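Local coordinates for protein urocanate hydratase (Paenibacillus sp. Soil724D2, PDB 7NED) that probably hydrates thiourocanate with the help of bound NAD+ in bacterial ergothioneine breakdown, and also takes urocanate into its active site, at residues A171-G176 and N200-K205; A182-E187 and V226-T231; D249-Q254 and A308-N313. All coordinates share one frame; numbering follows the deposited sequence.

In the fold
All three contacts belong to the Rossmann-like domain and its seven-stranded parallel sheet. Following the chain, contact 1 opens at helix 172-178 and contact 2 opens at strand 182-187, directly after it. Helix 190-198 then leads to residues 200-205, which close contact 1 and begin the edge strand 204-206; after helix 209-222, strand 226-231 closes contact 2, so the two loops cross. Contact 3 follows in series, closing a largely helical loop between 249-254 and 308-313. Strand 159-163 separates the half of the sheet that holds contact 2 from the half that holds contact 3. Both of these contacts touch NAD, and Gln172 bridges contacts 1 and 3 by packing on Gln254 and Asn313.

Contact 1 (A171-G176 and N200-K205); sequences AQPLAG and NYLQRK
Leu174 and Tyr201 carry this contact, in which the start of helix 172-178 of the Rossmann-like domain packs against the loop entering the edge strand 204-206. Leu174 has CG anti to its backbone N (chi1 -165°), and its CD2 branch lies over one face of the Tyr201 ring, 4.1 Å from the ring centroid and 17° off the normal. This is a CH-pi contact, displaced toward the CE2 side of the rim, with the two side chains crossing at about a right angle. Leu174 CB touches the same side of the ring at CD2. The ring also reaches Ala171, whose CA approaches Tyr201 CE2 obliquely at 3.8 Å. Chi1 of Tyr201, which places CG, lies off the staggered values at -93°.

Pro173 is the second point of support. Its CB meets Leu202 CD1 at 3.8 Å, while the same CB lies 3.3 Å from the carbonyl oxygen of Tyr201. Leu174 N is also near that oxygen, but at too poor an angle for a hydrogen bond. Asn200, with positive phi, ends helix 190-198 in a Schellman motif, and the chain then turns into the loop that carries Tyr201 and Leu202. Beyond the two segments, Leu202 packs on Val193 of that helix and on Ser227 of the neighbouring strand, and Ala171 and Leu174 rest on Ile136 of helix 133-150. A single water joins the backbones, donating to Tyr201 O at 3.1 Å and, more weakly, to Pro173 O at 3.3 Å.

Contact 2 (A182-E187 and V226-T231); sequences AILCVE and VSVGLT. With NAD (nicotinamide-adenine-dinucleotide), chain C.
Leu184 has CG anti to its backbone N (chi1 -179°), and a chi2 of 53° sets CD1 against the other strand, 3.8 Å from Val228 CG1 and equally near Leu230 CB. On the opposite face of the sheet Ile183 also holds CG1 anti to N, which leaves CG2 in the crowded position between N and the carbonyl carbon, where it meets Ser227 CB at 3.6 Å. Glu187 bends at chi2, and its carboxylate reaches the adenosine ribose of NAD: OE1 accepts from O3B at 2.6 Å and OE2 from O2B at 2.6 Å.

Strands 182-187 and 226-231 are parallel neighbours in the sheet of the Rossmann-like domain, their axes 4.7 Å apart and turned by 23°. Five backbone hydrogen bonds alternate along them, from Ile183 N to Val226 O down to Glu187 N to Leu230 O; Cys185 N to Val228 O is nearly straight, at 2.7 Å. An acidic residue closing the second strand and gripping both ribose hydroxyls is the classic NAD-binding feature of this fold. Backbone N atoms of Leu165 and Ser189 also bond to the carboxylate and help to fix it. An alanine in place of Glu187 would probably leave O2B and O3B of NAD, and these two N-H groups, without their acceptor. Strand 159-163 flanks strand 182-187 on its other side, and Leu184, Val228 and Leu230 pack on helix 209-222. On the Ile183 face, Ser227 OG accepts from Gln203 N.

Contact 3 (D249-Q254 and A308-N313); sequences DIVTDQ and AIVFDN. With NAD (nicotinamide-adenine-dinucleotide), chain C.
Thr252 presses onto the flat face of Phe311: its CB stands 3.7 Å from the ring centroid, 16° off the normal, and CG2 touches CZ. Ile250 fills in beside the ring, its CG2 meeting CE2 at the edge at 3.8 Å. Thr252 OG1, anti to its backbone N, donates to Phe311 O at 2.7 Å from well above the carbonyl plane, so one residue both covers the ring and ties down its backbone. On the opposite face of the sheet from Ile250, Val251 spans two partners, with CG2 against Ala308 CB at 3.9 Å and CB against Val310 CG2.

The strands run parallel, and three backbone hydrogen bonds, from Ile309 N to Asp249 O through Phe311 N to Val251 O, set the register. Past the strand ends the amides of Gln254 and Asn313 stack, their planes 16° apart, and Gln254 NE2 lies 3.3 Å from the nicotinamide atom C6N of NAD. The contact thus runs from the N-terminal ends of these two strands of the Rossmann-like sheet to the cofactor at their C-terminal ends.

Helix 133-150 covers the face with Ile250 and Phe311, helix 282-305 packs on Val251, Ala308 and Val310, and strands 159-163 and 333-334 continue the sheet beyond 250-251 and 309-312.

Contact 1 (A171-G176 and N200-K205)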
loop_
_atom_site.group_PDB
_atom_site.type_symbol
_atom_site.label_atom_id
_atom_site.label_comp_id
_atom_site.label_asym_id
_atom_site.label_seq_id
_atom_site.Cartn_x
_atom_site.Cartn_y
_atom_site.Cartn_z
ATOM N N ALA A 171 12.105 10.486 -25.658
ATOM C CA ALA A 171 11.144 9.958 -26.621
ATOM C C ALA A 171 10.372 11.059 -27.338
ATOM O O ALA A 171 9.734 10.796 -28.368
ATOM C CB ALA A 171 10.143 9.035 -25.925
ATOM N N GLN A 172 10.367 12.263 -26.796
ATOM C CA GLN A 172 9.465 13.281 -27.319
ATOM C C GLN A 172 9.795 13.667 -28.758
ATOM O O GLN A 172 8.857 13.824 -29.555
ATOM C CB GLN A 172 9.504 14.509 -26.401
ATOM C CG GLN A 172 8.963 14.300 -25.016
ATOM C CD GLN A 172 9.166 15.533 -24.179
ATOM O OE1 GLN A 172 8.220 16.274 -23.895
ATOM N NE2 GLN A 172 10.433 15.821 -23.858
ATOM N N PRO A 173 11.051 13.857 -29.148
ATOM C CA PRO A 173 11.294 14.271 -30.541
ATOM C C PRO A 173 10.796 13.249 -31.540
ATOM O O PRO A 173 10.260 13.625 -32.592
ATOM C CB PRO A 173 12.829 14.454 -30.606
ATOM C CG PRO A 173 13.356 13.778 -29.385
ATOM C CD PRO A 173 12.283 13.863 -28.345
ATOM N N LEU A 174 10.954 11.955 -31.242
ATOM C CA LEU A 174 10.468 10.946 -32.168
ATOM C C LEU A 174 8.946 10.847 -32.139
ATOM O O LEU A 174 8.312 10.693 -33.184
ATOM C CB LEU A 174 11.102 9.609 -31.861
ATOM C CG LEU A 174 10.976 8.543 -32.920
ATOM C CD1 LEU A 174 11.422 9.034 -34.357
ATOM C CD2 LEU A 174 11.825 7.369 -32.467
ATOM N N ALA A 175 8.339 10.943 -30.962
ATOM C CA ALA A 175 6.893 11.028 -30.931
ATOM C C ALA A 175 6.426 12.214 -31.763
ATOM O O ALA A 175 5.476 12.101 -32.532
ATOM C CB ALA A 175 6.385 11.151 -29.490
ATOM N N GLY A 176 7.102 13.355 -31.622
ATOM C CA GLY A 176 6.713 14.533 -32.388
ATOM C C GLY A 176 6.804 14.300 -33.884
ATOM O O GLY A 176 5.838 14.521 -34.612
ATOM N N ASN A 200 19.299 8.507 -33.015
ATOM C CA ASN A 200 18.287 8.873 -33.996
ATOM C C ASN A 200 16.904 9.029 -33.410
ATOM O O ASN A 200 15.901 8.915 -34.128
ATOM C CB ASN A 200 18.273 7.880 -35.153
ATOM C CG ASN A 200 19.322 8.222 -36.151
ATOM O OD1 ASN A 200 19.262 9.290 -36.756
ATOM N ND2 ASN A 200 20.336 7.389 -36.259
ATOM N N TYR A 201 16.827 9.338 -32.118
ATOM C CA TYR A 201 15.588 9.872 -31.595
ATOM C C TYR A 201 15.418 11.327 -31.976
ATOM O O TYR A 201 14.278 11.830 -32.031
ATOM C CB TYR A 201 15.559 9.726 -30.082
ATOM C CG TYR A 201 14.910 8.473 -29.626
ATOM C CD1 TYR A 201 15.552 7.233 -29.731
ATOM C CD2 TYR A 201 13.615 8.514 -29.107
ATOM C CE1 TYR A 201 14.909 6.047 -29.264
ATOM C CE2 TYR A 201 12.969 7.367 -28.694
ATOM C CZ TYR A 201 13.621 6.137 -28.770
ATOM O OH TYR A 201 12.944 5.025 -28.326
ATOM N N LEU A 202 16.532 11.977 -32.311
ATOM C CA LEU A 202 16.611 13.396 -32.569
ATOM C C LEU A 202 17.214 13.624 -33.958
ATOM O O LEU A 202 18.190 12.970 -34.329
ATOM C CB LEU A 202 17.456 14.052 -31.492
ATOM C CG LEU A 202 17.516 15.565 -31.596
ATOM C CD1 LEU A 202 16.119 16.108 -31.508
ATOM C CD2 LEU A 202 18.403 16.131 -30.463
ATOM N N GLN A 203 16.652 14.567 -34.708
ATOM C CA GLN A 203 17.138 14.774 -36.078
ATOM C C GLN A 203 18.243 15.814 -36.155
ATOM O O GLN A 203 19.226 15.618 -36.886
ATOM C CB GLN A 203 15.989 15.200 -36.985
ATOM C CG GLN A 203 15.135 14.022 -37.443
ATOM C CD GLN A 203 13.874 14.460 -38.170
ATOM O OE1 GLN A 203 13.655 15.657 -38.377
ATOM N NE2 GLN A 203 13.034 13.486 -38.565
ATOM N N ARG A 204 18.079 16.934 -35.450
ATOM C CA ARG A 204 18.988 18.066 -35.535
ATOM C C ARG A 204 19.272 18.611 -34.143
ATOM O O ARG A 204 18.451 18.474 -33.239
ATOM C CB ARG A 204 18.416 19.220 -36.372
ATOM C CG ARG A 204 18.142 18.855 -37.795
ATOM C CD ARG A 204 17.590 20.042 -38.567
ATOM N NE ARG A 204 17.134 19.625 -39.881
ATOM C CZ ARG A 204 16.415 20.380 -40.709
ATOM N NH1 ARG A 204 16.088 21.635 -40.395
ATOM N NH2 ARG A 204 16.024 19.871 -41.853
ATOM N N LYS A 205 20.433 19.262 -33.981
ATOM C CA LYS A 205 20.778 19.927 -32.726
ATOM C C LYS A 205 21.395 21.285 -33.030
ATOM O O LYS A 205 21.932 21.521 -34.110
ATOM C CB LYS A 205 21.750 19.095 -31.878
ATOM C CG LYS A 205 23.191 19.162 -32.407
ATOM C CD LYS A 205 24.192 18.415 -31.506
ATOM C CE LYS A 205 25.609 18.986 -31.634
ATOM N NZ LYS A 205 26.576 18.394 -30.655
HETATM O O HOH W 1 12.757 12.684 -34.538
#

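Contact 2 (A182-E187 and V226-T231)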
loop_
_atom_site.group_PDB
_atom_site.type_symbol
_atom_site.label_atom_id
_atom_site.label_comp_id
_atom_site.label_asym_id
_atom_site.label_seq_id
_atom_site.Cartn_x
_atom_site.Cartn_y
_atom_site.Cartn_z
ATOM N N ALA A 182 6.578 19.686 -36.081
ATOM C CA ALA A 182 7.893 20.315 -35.957
ATOM C C ALA A 182 8.103 20.533 -34.463
ATOM O O ALA A 182 7.396 21.330 -33.844
ATOM C CB ALA A 182 7.945 21.635 -36.720
ATOM N N ILE A 183 9.057 19.827 -33.875
ATOM C CA ILE A 183 9.161 19.789 -32.416
ATOM C C ILE A 183 10.535 20.318 -31.998
ATOM O O ILE A 183 11.569 19.846 -32.474
ATOM C CB ILE A 183 8.900 18.368 -31.865
ATOM C CG1 ILE A 183 8.877 18.389 -30.311
ATOM C CG2 ILE A 183 9.875 17.342 -32.436
ATOM C CD1 ILE A 183 8.219 17.111 -29.650
ATOM N N LEU A 184 10.524 21.305 -31.107
ATOM C CA LEU A 184 11.721 21.869 -30.492
ATOM C C LEU A 184 11.846 21.353 -29.055
ATOM O O LEU A 184 10.948 21.568 -28.240
ATOM C CB LEU A 184 11.629 23.395 -30.492
ATOM C CG LEU A 184 12.811 24.164 -29.908
ATOM C CD1 LEU A 184 14.133 23.717 -30.577
ATOM C CD2 LEU A 184 12.572 25.678 -30.019
ATOM N N CYS A 185 12.968 20.705 -28.738
ATOM C CA CYS A 185 13.202 20.149 -27.403
ATOM C C CYS A 185 14.363 20.871 -26.743
ATOM O O CYS A 185 15.507 20.768 -27.208
ATOM C CB CYS A 185 13.499 18.662 -27.494
ATOM S SG CYS A 185 12.209 17.760 -28.388
ATOM N N VAL A 186 14.068 21.620 -25.677
ATOM C CA VAL A 186 15.091 22.328 -24.917
ATOM C C VAL A 186 15.683 21.373 -23.894
ATOM O O VAL A 186 14.947 20.748 -23.116
ATOM C CB VAL A 186 14.510 23.569 -24.214
ATOM C CG1 VAL A 186 15.616 24.354 -23.520
ATOM C CG2 VAL A 186 13.728 24.445 -25.169
ATOM N N GLU A 187 17.012 21.287 -23.868
ATOM C CA GLU A 187 17.719 20.383 -22.973
ATOM C C GLU A 187 18.993 21.075 -22.482
ATOM O O GLU A 187 19.710 21.689 -23.278
ATOM C CB GLU A 187 18.010 19.056 -23.703
ATOM C CG GLU A 187 19.063 18.177 -23.085
ATOM C CD GLU A 187 18.711 17.727 -21.653
ATOM O OE1 GLU A 187 17.653 17.064 -21.420
ATOM O OE2 GLU A 187 19.512 18.039 -20.749
ATOM N N VAL A 226 10.074 17.862 -38.234
ATOM C CA VAL A 226 11.476 18.021 -37.874
ATOM C C VAL A 226 11.556 17.948 -36.364
ATOM O O VAL A 226 10.624 18.346 -35.672
ATOM C CB VAL A 226 12.048 19.363 -38.391
ATOM C CG1 VAL A 226 11.515 20.502 -37.512
ATOM C CG2 VAL A 226 13.587 19.323 -38.476
ATOM N N SER A 227 12.676 17.446 -35.855
ATOM C CA SER A 227 12.981 17.518 -34.428
ATOM C C SER A 227 14.285 18.271 -34.228
ATOM O O SER A 227 15.297 17.984 -34.880
ATOM C CB SER A 227 13.049 16.146 -33.753
ATOM O OG SER A 227 13.954 15.251 -34.366
ATOM N N VAL A 228 14.250 19.241 -33.327
ATOM C CA VAL A 228 15.414 20.060 -33.045
ATOM C C VAL A 228 15.681 20.013 -31.553
ATOM O O VAL A 228 14.796 20.310 -30.749
ATOM C CB VAL A 228 15.206 21.507 -33.501
ATOM C CG1 VAL A 228 16.462 22.302 -33.210
ATOM C CG2 VAL A 228 14.815 21.542 -34.982
ATOM N N GLY A 229 16.913 19.645 -31.180
ATOM C CA GLY A 229 17.351 19.735 -29.812
ATOM C C GLY A 229 18.132 21.023 -29.646
ATOM O O GLY A 229 19.137 21.246 -30.323
ATOM N N LEU A 230 17.645 21.880 -28.769
ATOM C CA LEU A 230 18.286 23.149 -28.461
ATOM C C LEU A 230 18.947 23.052 -27.100
ATOM O O LEU A 230 18.263 22.832 -26.092
ATOM C CB LEU A 230 17.262 24.277 -28.475
ATOM C CG LEU A 230 17.767 25.657 -28.078
ATOM C CD1 LEU A 230 18.886 26.114 -29.010
ATOM C CD2 LEU A 230 16.592 26.636 -28.000
ATOM N N THR A 231 20.271 23.241 -27.060
ATOM C CA THR A 231 20.972 23.255 -25.785
ATOM C C THR A 231 20.667 24.543 -25.043
ATOM O O THR A 231 21.009 25.639 -25.513
ATOM C CB THR A 231 22.467 23.112 -26.004
ATOM O OG1 THR A 231 22.710 21.850 -26.614
ATOM C CG2 THR A 231 23.187 23.128 -24.674
HETATM P PA NAD C . 15.714 12.313 -16.624
HETATM O O1A NAD C . 16.129 12.998 -15.325
HETATM O O2A NAD C . 16.421 11.195 -17.278
HETATM O O5B NAD C . 15.928 13.558 -17.753
HETATM C C5B NAD C . 15.500 14.789 -17.330
HETATM C C4B NAD C . 16.103 15.794 -18.417
HETATM O O4B NAD C . 15.805 17.133 -18.141
HETATM C C3B NAD C . 17.647 15.604 -18.265
HETATM O O3B NAD C . 18.212 15.381 -19.490
HETATM C C2B NAD C . 18.098 16.978 -17.681
HETATM O O2B NAD C . 19.302 17.418 -18.194
HETATM C C1B NAD C . 17.031 17.871 -18.309
HETATM N N9A NAD C . 16.784 19.122 -17.590
HETATM C C8A NAD C . 16.753 19.367 -16.222
HETATM N N7A NAD C . 16.501 20.618 -15.926
HETATM C C5A NAD C . 16.327 21.237 -17.157
HETATM C C6A NAD C . 16.046 22.572 -17.525
HETATM N N6A NAD C . 15.857 23.536 -16.596
HETATM N N1A NAD C . 15.931 22.903 -18.842
HETATM C C2A NAD C . 16.159 21.900 -19.727
HETATM N N3A NAD C . 16.434 20.601 -19.527
HETATM C C4A NAD C . 16.516 20.304 -18.213
HETATM O O3 NAD C . 14.168 12.233 -16.375
HETATM P PN NAD C . 13.254 11.334 -17.323
HETATM O O1N NAD C . 13.205 9.843 -17.156
HETATM O O2N NAD C . 13.278 11.963 -18.701
HETATM O O5D NAD C . 11.654 11.735 -16.825
HETATM C C5D NAD C . 11.373 13.144 -16.890
HETATM C C4D NAD C . 10.019 13.392 -16.285
HETATM O O4D NAD C . 9.052 12.500 -16.807
HETATM C C3D NAD C . 10.219 12.934 -14.747
HETATM O O3D NAD C . 9.582 13.842 -13.855
HETATM C C2D NAD C . 9.488 11.544 -14.673
HETATM O O2D NAD C . 8.833 11.276 -13.501
HETATM C C1D NAD C . 8.383 12.048 -15.655
HETATM N N1N NAD C . 7.339 11.095 -16.058
HETATM C C2N NAD C . 6.489 10.820 -15.004
HETATM C C3N NAD C . 5.386 9.999 -15.174
HETATM C C7N NAD C . 4.545 9.709 -13.922
HETATM O O7N NAD C . 3.353 9.405 -13.948
HETATM N N7N NAD C . 5.202 9.726 -12.703
HETATM C C4N NAD C . 5.170 9.491 -16.462
HETATM C C5N NAD C . 6.045 9.811 -17.499
HETATM C C6N NAD C . 7.150 10.654 -17.291
#

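Contact 3 (D249-Q254 and A308-N313)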
loop_
_atom_site.group_PDB
_atom_site.type_symbol
_atom_site.label_atom_id
_atom_site.label_comp_id
_atom_site.label_asym_id
_atom_site.label_seq_id
_atom_site.Cartn_x
_atom_site.Cartn_y
_atom_site.Cartn_z
ATOM N N ASP A 249 2.197 25.925 -31.202
ATOM C CA ASP A 249 0.842 25.383 -31.212
ATOM C C ASP A 249 0.601 24.489 -30.016
ATOM O O ASP A 249 -0.542 24.377 -29.538
ATOM C CB ASP A 249 0.612 24.604 -32.501
ATOM C CG ASP A 249 0.791 25.493 -33.732
ATOM O OD1 ASP A 249 -0.012 26.447 -33.838
ATOM O OD2 ASP A 249 1.733 25.275 -34.541
ATOM N N ILE A 250 1.661 23.868 -29.519
ATOM C CA ILE A 250 1.572 22.946 -28.384
ATOM C C ILE A 250 2.775 23.177 -27.495
ATOM O O ILE A 250 3.884 23.376 -27.983
ATOM C CB ILE A 250 1.559 21.485 -28.848
ATOM C CG1 ILE A 250 0.343 21.231 -29.740
ATOM C CG2 ILE A 250 1.521 20.577 -27.630
ATOM C CD1 ILE A 250 0.421 19.908 -30.472
ATOM N N VAL A 251 2.563 23.165 -26.186
ATOM C CA VAL A 251 3.655 23.392 -25.262
ATOM C C VAL A 251 3.523 22.405 -24.115
ATOM O O VAL A 251 2.455 22.303 -23.508
ATOM C CB VAL A 251 3.653 24.824 -24.714
ATOM C CG1 VAL A 251 4.807 25.005 -23.703
ATOM C CG2 VAL A 251 3.717 25.859 -25.900
ATOM N N THR A 252 4.608 21.701 -23.813
ATOM C CA THR A 252 4.662 20.889 -22.591
ATOM C C THR A 252 6.090 20.943 -22.061
ATOM O O THR A 252 6.884 21.820 -22.431
ATOM C CB THR A 252 4.136 19.461 -22.842
ATOM O OG1 THR A 252 4.103 18.746 -21.594
ATOM C CG2 THR A 252 4.984 18.677 -23.825
ATOM N N ASP A 253 6.407 20.021 -21.140
ATOM C CA ASP A 253 7.716 19.978 -20.511
ATOM C C ASP A 253 7.901 18.556 -20.021
ATOM O O ASP A 253 6.944 17.933 -19.565
ATOM C CB ASP A 253 7.798 20.973 -19.344
ATOM C CG ASP A 253 9.127 20.867 -18.586
ATOM O OD1 ASP A 253 9.295 19.938 -17.759
ATOM O OD2 ASP A 253 10.025 21.693 -18.845
ATOM N N GLN A 254 9.099 18.022 -20.159
ATOM C CA GLN A 254 9.338 16.753 -19.527
ATOM C C GLN A 254 10.736 16.725 -18.952
ATOM O O GLN A 254 11.453 15.725 -19.029
ATOM C CB GLN A 254 9.063 15.600 -20.476
ATOM C CG GLN A 254 8.505 14.411 -19.693
ATOM C CD GLN A 254 8.105 13.289 -20.594
ATOM O OE1 GLN A 254 8.497 13.239 -21.765
ATOM N NE2 GLN A 254 7.175 12.459 -20.107
ATOM N N ALA A 308 -1.810 28.592 -27.340
ATOM C CA ALA A 308 -1.142 27.293 -27.377
ATOM C C ALA A 308 -1.976 26.265 -26.628
ATOM O O ALA A 308 -2.691 26.592 -25.681
ATOM C CB ALA A 308 0.249 27.383 -26.745
ATOM N N ILE A 309 -1.918 25.022 -27.092
ATOM C CA ILE A 309 -2.423 23.896 -26.318
ATOM C C ILE A 309 -1.300 23.519 -25.349
ATOM O O ILE A 309 -0.260 22.999 -25.764
ATOM C CB ILE A 309 -2.809 22.713 -27.215
ATOM C CG1 ILE A 309 -3.848 23.114 -28.274
ATOM C CG2 ILE A 309 -3.353 21.557 -26.371
ATOM C CD1 ILE A 309 -5.065 23.792 -27.698
ATOM N N VAL A 310 -1.514 23.741 -24.066
ATOM C CA VAL A 310 -0.466 23.597 -23.066
ATOM C C VAL A 310 -0.853 22.484 -22.095
ATOM O O VAL A 310 -2.015 22.382 -21.687
ATOM C CB VAL A 310 -0.255 24.943 -22.336
ATOM C CG1 VAL A 310 0.827 24.863 -21.228
ATOM C CG2 VAL A 310 0.028 26.072 -23.367
ATOM N N PHE A 311 0.108 21.627 -21.746
ATOM C CA PHE A 311 -0.252 20.562 -20.818
ATOM C C PHE A 311 0.967 20.088 -20.045
ATOM O O PHE A 311 2.115 20.265 -20.454
ATOM C CB PHE A 311 -0.943 19.380 -21.538
ATOM C CG PHE A 311 -0.024 18.598 -22.430
ATOM C CD1 PHE A 311 0.618 17.452 -21.962
ATOM C CD2 PHE A 311 0.234 19.030 -23.717
ATOM C CE1 PHE A 311 1.482 16.725 -22.779
ATOM C CE2 PHE A 311 1.093 18.311 -24.568
ATOM C CZ PHE A 311 1.729 17.147 -24.093
ATOM N N ASP A 312 0.667 19.521 -18.876
ATOM C CA ASP A 312 1.639 18.881 -18.002
ATOM C C ASP A 312 1.833 17.435 -18.453
ATOM O O ASP A 312 0.856 16.689 -18.636
ATOM C CB ASP A 312 1.096 18.973 -16.562
ATOM C CG ASP A 312 2.004 18.356 -15.513
ATOM O OD1 ASP A 312 2.738 17.395 -15.814
ATOM O OD2 ASP A 312 1.919 18.824 -14.346
ATOM N N ASN A 313 3.093 17.044 -18.662
ATOM C CA ASN A 313 3.397 15.736 -19.226
ATOM C C ASN A 313 3.755 14.725 -18.140
ATOM O O ASN A 313 4.484 13.757 -18.390
ATOM C CB ASN A 313 4.513 15.858 -20.268
ATOM C CG ASN A 313 4.437 14.799 -21.347
ATOM O OD1 ASN A 313 3.555 13.931 -21.351
ATOM N ND2 ASN A 313 5.392 14.858 -22.286
HETATM P PA NAD C . 15.714 12.313 -16.624
HETATM O O1A NAD C . 16.129 12.998 -15.325
HETATM O O2A NAD C . 16.421 11.195 -17.278
HETATM O O5B NAD C . 15.928 13.558 -17.753
HETATM C C5B NAD C . 15.500 14.789 -17.330
HETATM C C4B NAD C . 16.103 15.794 -18.417
HETATM O O4B NAD C . 15.805 17.133 -18.141
HETATM C C3B NAD C . 17.647 15.604 -18.265
HETATM O O3B NAD C . 18.212 15.381 -19.490
HETATM C C2B NAD C . 18.098 16.978 -17.681
HETATM O O2B NAD C . 19.302 17.418 -18.194
HETATM C C1B NAD C . 17.031 17.871 -18.309
HETATM N N9A NAD C . 16.784 19.122 -17.590
HETATM C C8A NAD C . 16.753 19.367 -16.222
HETATM N N7A NAD C . 16.501 20.618 -15.926
HETATM C C5A NAD C . 16.327 21.237 -17.157
HETATM C C6A NAD C . 16.046 22.572 -17.525
HETATM N N6A NAD C . 15.857 23.536 -16.596
HETATM N N1A NAD C . 15.931 22.903 -18.842
HETATM C C2A NAD C . 16.159 21.900 -19.727
HETATM N N3A NAD C . 16.434 20.601 -19.527
HETATM C C4A NAD C . 16.516 20.304 -18.213
HETATM O O3 NAD C . 14.168 12.233 -16.375
HETATM P PN NAD C . 13.254 11.334 -17.323
HETATM O O1N NAD C . 13.205 9.843 -17.156
HETATM O O2N NAD C . 13.278 11.963 -18.701
HETATM O O5D NAD C . 11.654 11.735 -16.825
HETATM C C5D NAD C . 11.373 13.144 -16.890
HETATM C C4D NAD C . 10.019 13.392 -16.285
HETATM O O4D NAD C . 9.052 12.500 -16.807
HETATM C C3D NAD C . 10.219 12.934 -14.747
HETATM O O3D NAD C . 9.582 13.842 -13.855
HETATM C C2D NAD C . 9.488 11.544 -14.673
HETATM O O2D NAD C . 8.833 11.276 -13.501
HETATM C C1D NAD C . 8.383 12.048 -15.655
HETATM N N1N NAD C . 7.339 11.095 -16.058
HETATM C C2N NAD C . 6.489 10.820 -15.004
HETATM C C3N NAD C . 5.386 9.999 -15.174
HETATM C C7N NAD C . 4.545 9.709 -13.922
HETATM O O7N NAD C . 3.353 9.405 -13.948
HETATM N N7N NAD C . 5.202 9.726 -12.703
HETATM C C4N NAD C . 5.170 9.491 -16.462
HETATM C C5N NAD C . 6.045 9.811 -17.499
HETATM C C6N NAD C . 7.150 10.654 -17.291
HETATM O O HOH W 2 4.940 18.749 -17.809
#